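Local structure of TbpB (3HOL) at residues S67-P72 with V89-H94. The protein probably binds host transferrin at the bacterial surface, as the lipoprotein part of a receptor for iron acquisition. Residues are numbered along the deposited sequence; the frame is centred on the assembly and turned at random.
Sequences SKYNYP and VIDGEH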
loop_
_atom_site.group_PDB
_atom_site.type_symbol
_atom_site.label_atom_id
_atom_site.label_comp_id
_atom_site.label_asym_id
_atom_site.label_seq_id
_atom_site.Cartn_x
_atom_site.Cartn_y
_atom_site.Cartn_z
ATOM N N SER A 67 2.483 -30.569 3.405
ATOM C CA SER A 67 2.854 -31.883 2.862
ATOM C C SER A 67 2.923 -32.986 3.915
ATOM O O SER A 67 2.817 -34.148 3.568
ATOM C CB SER A 67 4.204 -31.810 2.142
ATOM O OG SER A 67 5.263 -31.664 3.090
ATOM N N LYS A 68 3.111 -32.628 5.185
ATOM C CA LYS A 68 3.178 -33.612 6.274
ATOM C C LYS A 68 1.829 -33.862 6.931
ATOM O O LYS A 68 1.740 -34.677 7.866
ATOM C CB LYS A 68 4.156 -33.154 7.381
ATOM C CG LYS A 68 5.648 -33.023 6.973
ATOM C CD LYS A 68 6.287 -31.906 7.843
ATOM C CE LYS A 68 7.805 -32.032 8.048
ATOM N NZ LYS A 68 8.539 -31.960 6.748
ATOM N N TYR A 69 0.782 -33.159 6.505
ATOM C CA TYR A 69 -0.539 -33.304 7.147
ATOM C C TYR A 69 -1.184 -34.625 6.774
ATOM O O TYR A 69 -0.991 -35.122 5.680
ATOM C CB TYR A 69 -1.477 -32.183 6.671
ATOM C CG TYR A 69 -1.148 -30.800 7.185
ATOM C CD1 TYR A 69 -0.007 -30.560 7.973
ATOM C CD2 TYR A 69 -1.971 -29.710 6.837
ATOM C CE1 TYR A 69 0.295 -29.257 8.412
ATOM C CE2 TYR A 69 -1.685 -28.416 7.277
ATOM C CZ TYR A 69 -0.535 -28.201 8.054
ATOM O OH TYR A 69 -0.234 -26.941 8.492
ATOM N N ASN A 70 -1.997 -35.175 7.654
ATOM C CA ASN A 70 -2.726 -36.406 7.337
ATOM C C ASN A 70 -3.588 -36.304 6.097
ATOM O O ASN A 70 -3.593 -37.208 5.282
ATOM C CB ASN A 70 -3.555 -36.861 8.539
ATOM C CG ASN A 70 -2.676 -37.285 9.698
ATOM O OD1 ASN A 70 -2.696 -36.689 10.769
ATOM N ND2 ASN A 70 -1.882 -38.306 9.473
ATOM N N TYR A 71 -4.325 -35.203 5.980
ATOM C CA TYR A 71 -5.133 -34.911 4.799
ATOM C C TYR A 71 -4.977 -33.429 4.520
ATOM O O TYR A 71 -5.707 -32.627 5.116
ATOM C CB TYR A 71 -6.607 -35.245 5.059
ATOM C CG TYR A 71 -7.424 -35.246 3.792
ATOM C CD1 TYR A 71 -7.719 -36.456 3.126
ATOM C CD2 TYR A 71 -7.877 -34.035 3.224
ATOM C CE1 TYR A 71 -8.469 -36.457 1.941
ATOM C CE2 TYR A 71 -8.609 -34.026 2.040
ATOM C CZ TYR A 71 -8.907 -35.234 1.413
ATOM O OH TYR A 71 -9.634 -35.215 0.247
ATOM N N PRO A 72 -3.999 -33.047 3.651
ATOM C CA PRO A 72 -3.773 -31.613 3.433
ATOM C C PRO A 72 -5.006 -31.009 2.793
ATOM O O PRO A 72 -5.519 -31.536 1.794
ATOM C CB PRO A 72 -2.579 -31.555 2.456
ATOM C CG PRO A 72 -1.906 -32.993 2.570
ATOM C CD PRO A 72 -3.063 -33.913 2.897
ATOM N N VAL A 89 -5.142 -23.336 5.272
ATOM C CA VAL A 89 -4.230 -24.410 4.923
ATOM C C VAL A 89 -4.324 -25.278 6.183
ATOM O O VAL A 89 -3.777 -24.918 7.215
ATOM C CB VAL A 89 -2.761 -23.879 4.721
ATOM C CG1 VAL A 89 -1.724 -25.038 4.553
ATOM C CG2 VAL A 89 -2.684 -22.961 3.538
ATOM N N ILE A 90 -5.084 -26.365 6.136
ATOM C CA ILE A 90 -5.284 -27.167 7.355
ATOM C C ILE A 90 -5.149 -28.673 7.116
ATOM O O ILE A 90 -5.162 -29.151 5.965
ATOM C CB ILE A 90 -6.642 -26.917 8.026
ATOM C CG1 ILE A 90 -7.807 -27.406 7.129
ATOM C CG2 ILE A 90 -6.809 -25.412 8.470
ATOM C CD1 ILE A 90 -9.269 -27.227 7.723
ATOM N N ASP A 91 -4.984 -29.406 8.208
ATOM C CA ASP A 91 -5.103 -30.870 8.174
ATOM C C ASP A 91 -6.557 -31.194 8.367
ATOM O O ASP A 91 -7.109 -30.943 9.451
ATOM C CB ASP A 91 -4.267 -31.489 9.309
ATOM C CG ASP A 91 -4.036 -32.988 9.115
ATOM O OD1 ASP A 91 -4.823 -33.624 8.393
ATOM O OD2 ASP A 91 -3.040 -33.515 9.668
ATOM N N GLY A 92 -7.196 -31.745 7.334
ATOM C CA GLY A 92 -8.611 -32.149 7.466
ATOM C C GLY A 92 -8.846 -33.471 8.192
ATOM O O GLY A 92 -9.976 -33.906 8.370
ATOM N N GLU A 93 -7.773 -34.126 8.612
ATOM C CA GLU A 93 -7.887 -35.347 9.434
ATOM C C GLU A 93 -6.853 -35.178 10.553
ATOM O O GLU A 93 -5.955 -36.018 10.782
ATOM C CB GLU A 93 -7.617 -36.601 8.576
ATOM C CG GLU A 93 -8.810 -36.995 7.695
ATOM C CD GLU A 93 -8.477 -38.137 6.712
ATOM O OE1 GLU A 93 -7.468 -38.829 6.895
ATOM O OE2 GLU A 93 -9.208 -38.330 5.735
ATOM N N HIS A 94 -7.020 -34.076 11.271
ATOM C CA HIS A 94 -6.059 -33.680 12.275
ATOM C C HIS A 94 -6.106 -34.657 13.480
ATOM O O HIS A 94 -7.173 -35.070 13.905
ATOM C CB HIS A 94 -6.389 -32.265 12.740
ATOM C CG HIS A 94 -5.531 -31.798 13.863
ATOM N ND1 HIS A 94 -4.197 -31.507 13.706
ATOM C CD2 HIS A 94 -5.806 -31.613 15.166
ATOM C CE1 HIS A 94 -3.697 -31.120 14.862
ATOM N NE2 HIS A 94 -4.652 -31.176 15.760
#
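The carboxylate of Asp91 grips the backbone of the loop before strand 72-74 with both oxygens: OD2 takes the N-H of Asn70 (N to OD2 2.8 Å) and OD1 that of Tyr71 (N to OD1 2.9 Å), each donor lying about 40° above the carboxylate plane. From the face opposite Tyr71 N, Glu93 N also reaches Asp91 OD1, at 3.0 Å, closing an Asx turn. Three backbone N-H groups thus fix the rotation of this buried acid, an environment that would probably favour its charged form. Its CG stands anti to the backbone N (chi1 -165°), beside Tyr69, whose CB lies 3.6 Å from Asp91 CG. The Tyr69 ring is nearly parallel to the carboxylate; its CD2 comes within 3.3 Å of Asp91 N, and its hydroxyl bonds to Glu99. Nearer the surface, Tyr71 CB packs on Glu93 CG and CD. A backbone hydrogen bond from Gly92 N to Tyr71 O (2.8 Å) continues the pairing. Pro72 and Asp91 form an antiparallel non-hydrogen-bonded pair, where edge strand 72-74 joins strand 84-91 in a five-stranded antiparallel sheet, probably the N-lobe handle; the Asx turn ending strand 84-91 orients the carboxylate that holds the loop.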